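Local coordinates for protein salicylaldehyde dehydrogenase NahF (Pseudomonas putida, PDB 4JZ6) that probably oxidises salicylaldehyde to salicylate with NAD+ and water, as an aldehyde dehydrogenase of the naphthalene degradation pathway, at residues A[273-278]-A[426-431]; A[283-288]-A[315-320]; A[309-314]-A[406-411]; A[412-417]-A[440-445]. All coordinates share one frame; numbering follows the deposited sequence.

Contact 1. Residues A[273-278]-A[426-431]; sequences PLIVLD and SGVFGR. With SO4 (sulfate ion), chain E.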
# COMPACT_ATOMS: atom_id res chain seq x y z
N PRO A 273 20.31 3.36 -12.99
CA PRO A 273 21.62 3.93 -13.31
C PRO A 273 22.78 3.14 -12.71
O PRO A 273 22.65 2.53 -11.65
CB PRO A 273 21.56 5.30 -12.63
CG PRO A 273 20.73 5.04 -11.39
CD PRO A 273 19.77 3.91 -11.73
N LEU A 274 23.92 3.14 -13.41
CA LEU A 274 25.16 2.70 -12.81
C LEU A 274 26.02 3.93 -12.55
O LEU A 274 26.43 4.63 -13.49
CB LEU A 274 25.90 1.72 -13.73
CG LEU A 274 27.00 0.88 -13.08
CD1 LEU A 274 26.40 -0.11 -12.11
CD2 LEU A 274 27.85 0.16 -14.11
N ILE A 275 26.26 4.23 -11.28
CA ILE A 275 27.08 5.37 -10.91
C ILE A 275 28.56 4.98 -10.85
O ILE A 275 28.98 4.16 -10.02
CB ILE A 275 26.67 5.97 -9.56
CG1 ILE A 275 25.18 6.35 -9.58
CG2 ILE A 275 27.54 7.16 -9.23
CD1 ILE A 275 24.66 6.88 -8.27
N VAL A 276 29.35 5.57 -11.74
CA VAL A 276 30.78 5.31 -11.81
C VAL A 276 31.53 6.53 -11.32
O VAL A 276 31.69 7.50 -12.06
CB VAL A 276 31.21 4.97 -13.25
CG1 VAL A 276 32.64 4.52 -13.29
CG2 VAL A 276 30.30 3.91 -13.82
N LEU A 277 31.98 6.50 -10.06
CA LEU A 277 32.66 7.64 -9.45
C LEU A 277 34.07 7.75 -9.99
O LEU A 277 34.52 6.86 -10.72
CB LEU A 277 32.67 7.52 -7.92
CG LEU A 277 31.32 7.28 -7.24
CD1 LEU A 277 31.49 6.85 -5.81
CD2 LEU A 277 30.44 8.51 -7.32
N ASP A 278 34.78 8.82 -9.65
CA ASP A 278 36.14 9.03 -10.18
C ASP A 278 37.10 7.99 -9.60
O ASP A 278 38.24 7.84 -10.04
CB ASP A 278 36.63 10.47 -9.96
CG ASP A 278 36.83 10.83 -8.49
OD1 ASP A 278 37.58 10.14 -7.78
OD2 ASP A 278 36.24 11.84 -8.04
N SER A 426 19.86 0.22 -8.89
CA SER A 426 21.01 1.09 -9.14
C SER A 426 22.30 0.42 -8.68
O SER A 426 22.28 -0.48 -7.83
CB SER A 426 20.83 2.42 -8.41
OG SER A 426 20.86 2.23 -7.01
N GLY A 427 23.41 0.87 -9.25
CA GLY A 427 24.72 0.39 -8.85
C GLY A 427 25.66 1.55 -8.64
O GLY A 427 25.57 2.55 -9.36
N VAL A 428 26.55 1.44 -7.66
CA VAL A 428 27.51 2.50 -7.38
C VAL A 428 28.94 1.97 -7.33
O VAL A 428 29.29 1.24 -6.40
CB VAL A 428 27.21 3.20 -6.04
CG1 VAL A 428 28.19 4.34 -5.82
CG2 VAL A 428 25.78 3.70 -6.00
N PHE A 429 29.76 2.33 -8.31
CA PHE A 429 31.14 1.86 -8.34
C PHE A 429 32.16 2.89 -7.84
O PHE A 429 32.28 3.98 -8.38
CB PHE A 429 31.53 1.38 -9.74
CG PHE A 429 31.22 -0.06 -9.99
CD1 PHE A 429 32.22 -1.02 -9.92
CD2 PHE A 429 29.93 -0.47 -10.29
CE1 PHE A 429 31.93 -2.35 -10.15
CE2 PHE A 429 29.64 -1.79 -10.52
CZ PHE A 429 30.64 -2.74 -10.45
N GLY A 430 32.89 2.51 -6.80
CA GLY A 430 33.95 3.35 -6.26
C GLY A 430 34.86 2.52 -5.39
O GLY A 430 34.40 1.68 -4.62
N ARG A 431 36.17 2.75 -5.50
CA ARG A 431 37.13 2.04 -4.66
C ARG A 431 37.04 2.41 -3.18
O ARG A 431 37.29 1.56 -2.32
CB ARG A 431 38.55 2.21 -5.20
CG ARG A 431 38.84 1.36 -6.41
CD ARG A 431 40.30 1.43 -6.82
NE ARG A 431 40.67 0.29 -7.65
CZ ARG A 431 40.78 0.33 -8.98
NH1 ARG A 431 40.55 1.46 -9.64
NH2 ARG A 431 41.11 -0.77 -9.64
S SO4 E . 41.17 0.27 -13.30
O1 SO4 E . 41.92 1.27 -14.06
O2 SO4 E . 42.02 -0.23 -12.21
O3 SO4 E . 39.99 0.90 -12.74
O4 SO4 E . 40.78 -0.85 -14.16

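Contact 2. Residues A[283-288]-A[315-320]; sequences NAAVKA and DEFVAR. With SO4 (sulfate ion), chain E.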
# COMPACT_ATOMS: atom_id res chain seq x y z
N ASN A 283 37.68 -1.53 -14.76
CA ASN A 283 37.49 -2.90 -15.23
C ASN A 283 36.18 -3.48 -14.69
O ASN A 283 35.32 -3.92 -15.46
CB ASN A 283 38.66 -3.78 -14.81
CG ASN A 283 38.46 -5.24 -15.17
OD1 ASN A 283 38.14 -6.07 -14.32
ND2 ASN A 283 38.64 -5.56 -16.45
N ALA A 284 36.04 -3.46 -13.37
CA ALA A 284 34.87 -4.02 -12.71
C ALA A 284 33.58 -3.32 -13.11
O ALA A 284 32.53 -3.96 -13.25
CB ALA A 284 35.05 -3.98 -11.20
N ALA A 285 33.65 -2.01 -13.29
CA ALA A 285 32.46 -1.23 -13.62
C ALA A 285 32.00 -1.50 -15.05
O ALA A 285 30.81 -1.62 -15.31
CB ALA A 285 32.70 0.25 -13.41
N VAL A 286 32.96 -1.59 -15.97
CA VAL A 286 32.65 -1.92 -17.35
C VAL A 286 31.93 -3.27 -17.43
O VAL A 286 30.91 -3.39 -18.12
CB VAL A 286 33.90 -1.92 -18.25
CG1 VAL A 286 33.60 -2.55 -19.60
CG2 VAL A 286 34.41 -0.49 -18.44
N LYS A 287 32.44 -4.26 -16.71
CA LYS A 287 31.81 -5.58 -16.67
C LYS A 287 30.37 -5.51 -16.17
O LYS A 287 29.47 -6.12 -16.75
CB LYS A 287 32.63 -6.56 -15.83
CG LYS A 287 34.02 -6.83 -16.40
CD LYS A 287 34.62 -8.13 -15.89
CE LYS A 287 35.14 -8.01 -14.47
NZ LYS A 287 35.73 -9.29 -13.99
N ALA A 288 30.15 -4.77 -15.10
CA ALA A 288 28.80 -4.62 -14.57
C ALA A 288 27.94 -3.88 -15.58
O ALA A 288 26.76 -4.19 -15.76
CB ALA A 288 28.82 -3.90 -13.25
N ASP A 315 35.87 9.47 -20.41
CA ASP A 315 36.46 9.13 -21.70
C ASP A 315 37.08 7.73 -21.70
O ASP A 315 36.91 6.97 -22.65
CB ASP A 315 37.52 10.16 -22.11
CG ASP A 315 36.91 11.43 -22.66
OD1 ASP A 315 35.78 11.37 -23.20
OD2 ASP A 315 37.56 12.49 -22.57
N GLU A 316 37.80 7.40 -20.63
CA GLU A 316 38.44 6.10 -20.53
C GLU A 316 37.40 5.01 -20.37
O GLU A 316 37.46 3.98 -21.05
CB GLU A 316 39.42 6.07 -19.36
CG GLU A 316 40.12 4.75 -19.16
CD GLU A 316 40.95 4.72 -17.88
OE1 GLU A 316 41.11 5.78 -17.24
OE2 GLU A 316 41.43 3.63 -17.51
N PHE A 317 36.45 5.23 -19.47
CA PHE A 317 35.39 4.27 -19.21
C PHE A 317 34.54 4.00 -20.45
O PHE A 317 34.23 2.85 -20.75
CB PHE A 317 34.48 4.74 -18.07
CG PHE A 317 33.24 3.92 -17.91
CD1 PHE A 317 33.25 2.76 -17.16
CD2 PHE A 317 32.05 4.32 -18.51
CE1 PHE A 317 32.11 2.00 -17.01
CE2 PHE A 317 30.90 3.56 -18.37
CZ PHE A 317 30.93 2.40 -17.62
N VAL A 318 34.16 5.07 -21.13
CA VAL A 318 33.34 4.95 -22.34
C VAL A 318 34.07 4.15 -23.41
O VAL A 318 33.47 3.33 -24.10
CB VAL A 318 32.91 6.34 -22.88
CG1 VAL A 318 32.27 6.22 -24.26
CG2 VAL A 318 31.95 7.01 -21.92
N ALA A 319 35.37 4.38 -23.54
CA ALA A 319 36.17 3.66 -24.53
C ALA A 319 36.15 2.15 -24.29
O ALA A 319 35.94 1.37 -25.22
CB ALA A 319 37.60 4.19 -24.55
N ARG A 320 36.37 1.74 -23.04
CA ARG A 320 36.37 0.32 -22.70
C ARG A 320 34.98 -0.29 -22.90
O ARG A 320 34.84 -1.36 -23.48
CB ARG A 320 36.85 0.09 -21.27
CG ARG A 320 38.24 0.63 -20.98
CD ARG A 320 38.84 -0.06 -19.77
NE ARG A 320 39.92 0.71 -19.16
CZ ARG A 320 40.44 0.46 -17.97
NH1 ARG A 320 39.98 -0.56 -17.24
NH2 ARG A 320 41.42 1.22 -17.49
S SO4 E . 41.17 0.27 -13.30
O1 SO4 E . 41.92 1.27 -14.06
O2 SO4 E . 42.02 -0.23 -12.21
O3 SO4 E . 39.99 0.90 -12.74
O4 SO4 E . 40.78 -0.85 -14.16

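Contact 3. Residues A[309-314]-A[406-411]; sequences VDEKIA and RCKGEA. With SO4 (sulfate ion), chain F.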
# COMPACT_ATOMS: atom_id res chain seq x y z
N VAL A 309 28.75 8.86 -15.07
CA VAL A 309 30.19 8.71 -14.87
C VAL A 309 30.87 10.05 -14.60
O VAL A 309 30.50 11.07 -15.17
CB VAL A 309 30.85 8.02 -16.08
CG1 VAL A 309 30.28 6.64 -16.29
CG2 VAL A 309 30.63 8.84 -17.33
N ASP A 310 31.87 10.03 -13.73
CA ASP A 310 32.60 11.25 -13.44
C ASP A 310 33.44 11.64 -14.65
O ASP A 310 34.06 10.79 -15.29
CB ASP A 310 33.49 11.07 -12.21
CG ASP A 310 33.90 12.38 -11.59
OD1 ASP A 310 34.93 12.94 -12.00
OD2 ASP A 310 33.18 12.86 -10.69
N GLU A 311 33.44 12.93 -14.98
CA GLU A 311 34.15 13.43 -16.15
C GLU A 311 35.62 13.03 -16.16
O GLU A 311 36.17 12.75 -17.22
CB GLU A 311 34.04 14.96 -16.23
CG GLU A 311 32.90 15.46 -17.11
CD GLU A 311 33.16 15.26 -18.60
OE1 GLU A 311 32.19 15.41 -19.38
OE2 GLU A 311 34.31 14.96 -18.98
N LYS A 312 36.24 12.99 -14.98
CA LYS A 312 37.67 12.67 -14.88
C LYS A 312 37.98 11.29 -15.45
O LYS A 312 39.11 10.98 -15.81
CB LYS A 312 38.14 12.71 -13.42
CG LYS A 312 37.96 14.05 -12.72
CD LYS A 312 38.66 14.03 -11.36
CE LYS A 312 38.03 15.02 -10.39
NZ LYS A 312 36.60 14.68 -10.10
N ILE A 313 36.94 10.47 -15.55
CA ILE A 313 37.12 9.06 -15.82
C ILE A 313 36.32 8.64 -17.07
O ILE A 313 36.62 7.62 -17.70
CB ILE A 313 36.74 8.25 -14.55
CG1 ILE A 313 37.80 7.19 -14.26
CG2 ILE A 313 35.31 7.69 -14.61
CD1 ILE A 313 39.20 7.77 -14.28
N ALA A 314 35.35 9.47 -17.44
CA ALA A 314 34.38 9.19 -18.50
C ALA A 314 34.96 8.69 -19.83
O ALA A 314 34.58 7.63 -20.31
CB ALA A 314 33.51 10.40 -18.75
N ARG A 406 27.54 12.34 -18.13
CA ARG A 406 28.77 12.71 -17.45
C ARG A 406 28.47 13.70 -16.34
O ARG A 406 27.53 14.50 -16.45
CB ARG A 406 29.77 13.29 -18.44
CG ARG A 406 30.31 12.27 -19.43
CD ARG A 406 30.84 12.93 -20.69
NE ARG A 406 31.35 11.94 -21.63
CZ ARG A 406 32.64 11.78 -21.91
NH1 ARG A 406 33.01 10.85 -22.78
NH2 ARG A 406 33.56 12.55 -21.34
N CYS A 407 29.25 13.65 -15.27
CA CYS A 407 29.04 14.53 -14.13
C CYS A 407 30.35 14.88 -13.46
O CYS A 407 31.37 14.23 -13.69
CB CYS A 407 28.10 13.88 -13.11
SG CYS A 407 28.81 12.46 -12.22
N LYS A 408 30.31 15.91 -12.63
CA LYS A 408 31.48 16.32 -11.86
C LYS A 408 31.19 16.24 -10.37
O LYS A 408 30.49 17.09 -9.82
CB LYS A 408 31.90 17.74 -12.25
CG LYS A 408 32.69 17.81 -13.54
CD LYS A 408 32.33 19.05 -14.36
CE LYS A 408 33.06 19.06 -15.70
NZ LYS A 408 32.72 20.25 -16.53
N GLY A 409 31.74 15.22 -9.72
CA GLY A 409 31.69 15.16 -8.28
C GLY A 409 30.60 14.28 -7.71
O GLY A 409 29.62 13.94 -8.37
N GLU A 410 30.79 13.93 -6.44
CA GLU A 410 29.90 13.04 -5.72
C GLU A 410 28.50 13.62 -5.58
O GLU A 410 27.50 12.92 -5.74
CB GLU A 410 30.50 12.75 -4.35
CG GLU A 410 29.54 12.17 -3.34
CD GLU A 410 30.20 12.00 -2.00
OE1 GLU A 410 29.51 11.62 -1.03
OE2 GLU A 410 31.42 12.25 -1.91
N ALA A 411 28.44 14.92 -5.29
CA ALA A 411 27.16 15.59 -5.10
C ALA A 411 26.32 15.58 -6.37
O ALA A 411 25.13 15.23 -6.33
CB ALA A 411 27.36 17.01 -4.60
S SO4 F . 32.34 16.66 -4.71
O1 SO4 F . 32.14 16.04 -3.41
O2 SO4 F . 32.98 17.96 -4.52
O3 SO4 F . 33.21 15.81 -5.53
O4 SO4 F . 31.04 16.85 -5.36

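Contact 4. Residues A[412-417]-A[440-445]; sequences EAIRIA and GMSIEY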
# COMPACT_ATOMS: atom_id res chain seq x y z
N GLU A 412 26.93 15.95 -7.50
CA GLU A 412 26.22 16.01 -8.77
C GLU A 412 25.75 14.62 -9.21
O GLU A 412 24.70 14.48 -9.82
CB GLU A 412 27.07 16.67 -9.86
CG GLU A 412 26.32 16.86 -11.18
CD GLU A 412 27.19 17.38 -12.31
OE1 GLU A 412 28.43 17.41 -12.17
OE2 GLU A 412 26.63 17.77 -13.36
N ALA A 413 26.54 13.60 -8.87
CA ALA A 413 26.16 12.22 -9.15
C ALA A 413 24.85 11.87 -8.45
O ALA A 413 23.92 11.34 -9.06
CB ALA A 413 27.26 11.26 -8.74
N ILE A 414 24.78 12.18 -7.16
CA ILE A 414 23.58 11.91 -6.38
C ILE A 414 22.39 12.66 -6.97
O ILE A 414 21.29 12.11 -7.09
CB ILE A 414 23.77 12.29 -4.89
CG1 ILE A 414 24.86 11.41 -4.27
CG2 ILE A 414 22.47 12.15 -4.12
CD1 ILE A 414 25.19 11.74 -2.84
N ARG A 415 22.62 13.91 -7.35
CA ARG A 415 21.59 14.76 -7.94
C ARG A 415 21.01 14.11 -9.19
O ARG A 415 19.79 13.94 -9.31
CB ARG A 415 22.17 16.13 -8.29
CG ARG A 415 21.14 17.22 -8.51
CD ARG A 415 21.77 18.61 -8.40
NE ARG A 415 22.76 18.89 -9.45
CZ ARG A 415 24.03 19.20 -9.23
NH1 ARG A 415 24.51 19.29 -7.99
NH2 ARG A 415 24.84 19.44 -10.26
N ILE A 416 21.88 13.74 -10.12
CA ILE A 416 21.48 13.12 -11.38
C ILE A 416 20.75 11.80 -11.17
O ILE A 416 19.75 11.52 -11.83
CB ILE A 416 22.69 12.92 -12.31
CG1 ILE A 416 23.30 14.27 -12.67
CG2 ILE A 416 22.28 12.17 -13.58
CD1 ILE A 416 24.59 14.17 -13.43
N ALA A 417 21.23 10.99 -10.24
CA ALA A 417 20.55 9.74 -9.94
C ALA A 417 19.17 10.04 -9.36
O ALA A 417 18.17 9.44 -9.75
CB ALA A 417 21.36 8.90 -8.98
N GLY A 440 25.25 5.78 -2.18
CA GLY A 440 24.35 4.63 -2.17
C GLY A 440 23.18 4.86 -1.24
O GLY A 440 22.03 4.54 -1.57
N MET A 441 23.46 5.44 -0.08
CA MET A 441 22.42 5.64 0.91
C MET A 441 21.54 6.85 0.63
O MET A 441 20.39 6.91 1.07
CB MET A 441 23.05 5.70 2.30
CG MET A 441 23.33 4.33 2.86
SD MET A 441 24.07 4.39 4.49
CE MET A 441 25.79 4.59 4.08
N SER A 442 22.08 7.80 -0.13
CA SER A 442 21.37 9.04 -0.43
C SER A 442 20.45 8.95 -1.65
O SER A 442 19.51 9.74 -1.77
CB SER A 442 22.37 10.19 -0.61
OG SER A 442 23.07 10.44 0.59
N ILE A 443 20.71 8.00 -2.54
CA ILE A 443 19.90 7.85 -3.76
C ILE A 443 18.56 7.15 -3.51
O ILE A 443 18.45 6.28 -2.64
CB ILE A 443 20.67 7.14 -4.90
CG1 ILE A 443 21.11 5.74 -4.49
CG2 ILE A 443 21.86 7.98 -5.34
CD1 ILE A 443 21.97 5.06 -5.52
N GLU A 444 17.55 7.54 -4.28
CA GLU A 444 16.17 7.12 -4.05
C GLU A 444 15.79 5.87 -4.86
O GLU A 444 15.03 5.93 -5.83
CB GLU A 444 15.22 8.28 -4.36
CG GLU A 444 15.36 9.45 -3.38
CD GLU A 444 14.97 10.79 -3.98
OE1 GLU A 444 14.92 10.92 -5.22
OE2 GLU A 444 14.71 11.73 -3.20
N TYR A 445 16.33 4.73 -4.44
CA TYR A 445 16.18 3.49 -5.20
C TYR A 445 15.82 2.30 -4.31
O TYR A 445 16.30 2.19 -3.18
CB TYR A 445 17.45 3.21 -6.03
CG TYR A 445 17.58 4.19 -7.18
CD1 TYR A 445 17.18 3.84 -8.47
CD2 TYR A 445 18.07 5.47 -6.97
CE1 TYR A 445 17.27 4.74 -9.51
CE2 TYR A 445 18.16 6.38 -8.01
CZ TYR A 445 17.76 6.01 -9.28
OH TYR A 445 17.86 6.91 -10.31

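Contact 1. Residues A[273-278]-A[426-431]
Leu-274 to Val-276 pair with Gly-427 to Phe-429 as neighbouring parallel strands in an alpha/beta sheet of the aldehyde dehydrogenase fold. Four backbone bonds run alternately between them. The outer two, Gly-427 N to Pro-273 O and Leu-277 N to Phe-429 O, are 3.0 Å long; the middle two, Ile-275 N to Gly-427 O and Phe-429 N to Ile-275 O, are both 2.6 Å. Proline suits its place because the ladder needs only its carbonyl. The backbone groups that face outward are served by flanking strands: Leu-274 by Arg-306, Val-276 by Val-308 and Asp-310, Ser-426 and Val-428 by His-449. Ser-426 OG is satisfied by Cys-447 O, and Gly-430 N by Asn-451 OD1. Arg-431 NH2 donates to O2 of a sulfate, probably from the crystallisation liquor, at 2.8 Å, and Arg-431 NH1 to its O3 at 3.2 Å. Branched Ile-275 and Val-428 lie side by side against helix 433-442, CD1 to CG2 4.1 Å. On the other face, Leu-274 turns CG anti to its backbone N (chi1 -164°), and its CD1 fills the space a CB on Gly-427 would need. That methyl rests 3.7 Å from Gly-427 CA and 4.0 Å from CE2 at the edge of the Phe-429 ring.

Contact 2. Residues A[283-288]-A[315-320]
Val-286 and Phe-317 run antiparallel alongside one another, and their meeting is the apolar centre of this helix pair. The ring approaches with its CD1-CE1 side: Val-286 CG2 is 3.7 Å from CE1, and the same ring atom lies 4.0 Å from Ala-285 CB. Phe-317 sends CG anti to its backbone N (chi1 170°), which starts the ring toward helix 282-294, and the small Ala-285 leaves room for it. Val-286 has CG2 beside its own backbone N, and this one methyl serves two partners, since it also touches Arg-320 CB at 3.8 Å.

From that CB the Arg-320 chain runs extended to NE, past the valine and on to the first turn of helix 282-294. There its guanidinium offers an edge to a bound sulfate, probably from the crystallisation liquor: NH1 bonds O4 at 3.2 Å with the oxygen in the plane of the group. Asn-283 N donates to the same O4, also at 3.2 Å. Ile-282 N and Arg-431 bind the ion too. An alanine in place of Arg-320 would keep the CB contact with Val-286 but would probably leave sulfate O4 with Asn-283 N alone, without the arginine's charge.

The short helical segments cross at -48° with axes 9.9 Å apart. Both helices lie on the same face of the parallel alpha/beta sheet, the one bearing Phe-429, which packs under the alanines of 283-288, while Val-318 turns to strand 401-407. Lys-287 bridges to Glu-495 of the second subunit.

Contact 3. Residues A[309-314]-A[406-411]
Val-309 and Arg-406 face each other in parallel neighbouring strands, with Val-309 CG2 4.0 Å from the CG of the arginine. Val-309 O takes the amide of Cys-407. Asp-310 comes next, the last strand residue and the N-cap of helix 311-327. Its chi1 of -160° sets CG anti to the backbone N, and the carboxylate then divides its work. OD1 receives Lys-312 N, the capping bond, and Lys-312 NZ, a salt bridge, from opposite faces of its plane, while OD2 accepts Gly-409 N at 2.9 Å on its syn side. Here two parallel strands of an alpha/beta sheet both turn into helices at their C-terminal ends, and the short aspartate can cap one helix while holding the residue that precedes the other. Gly-409 has a positive phi of 99°, where a side chain would crowd the preceding carbonyl. Glu-311 N continues the ladder to Cys-407 O at 2.8 Å. Its side chain, bent at chi2, crosses that of Arg-406 at about a right angle: Glu-311 OE1 touches Arg-406 CD at 3.1 Å, whereas Glu-311 OE2 makes only a weak salt bridge to Arg-406 NH2, 3.5 Å away. Arg-406 NH1 has salt bridges to Asp-384, its strongest polar partner, and to Asp-315. Finally Ala-314, small enough to fit close, lays CB over one face of the guanidinium, 3.3 Å above its plane and offset toward the rim.

Contact 4. Residues A[412-417]-A[440-445]
Tyr-445 reaches across to the last turn of helix 410-418, where it meets Ala-417. At its root, CB lies against Ser-426 OG of the sheet, and CG stands anti to the carbonyl carbon, beside the backbone N (chi1 -71°). The ring then passes between two neighbours: CE1 packs on Pro-273 CD, and CE2 lies 4.2 Å from Ala-417 CB. CZ is 3.5 Å from Ala-417 O, and the tip closes the approach, OH donating to that oxygen at 2.6 Å. The acceptor sits at the edge of the ring, in its plane, but the hydroxyl meets the carbonyl from 30° outside the carbonyl plane. A phenylalanine here would keep the ring yet would probably leave Ala-417 O without this donor and the ring less firmly fixed.

The tyrosine follows helix 433-442 in the beta-alpha-beta crossover from strand 425-429 to strand 447-450, with helix 410-418 packed beside it on the same face of the sheet. Ile-443, the first residue to leave helical angles, points CG2 at Ala-417 CB, 3.8 Å away; alanine's small side chain lets both Ile-443 and Tyr-445 approach. An inverse gamma turn centred on Glu-444 separates these two residues. Asn-418 binds Ser-442 O and Glu-444 N across the helix end, and Lys-487 of the second subunit takes Ile-443 O. Ile-414 touches Ser-442 CB with two methyls, CD1 at 3.9 Å and CG2 at 4.0 Å.

Following the chain from the N terminus, strand 273-276 opens contact 1, helix 282-294 opens contact 2 and strand 306-310 opens contact 3. Contact 2 closes first, at 315-320, and contact 3 at 406-411; the two cross, sharing helix 311-327, and both nest inside the long loop that contact 1 closes at 426-431. Before that closure, 412-417 opens contact 4, which therefore crosses contact 1 and closes last at 440-445, in series after contacts 2 and 3. Contacts 1 and 3 join strands of one sheet, with 273-276 beside 306-310. Contact 2 pairs helices on the Phe-429 face, and contact 4 lies on the Ile-275 face.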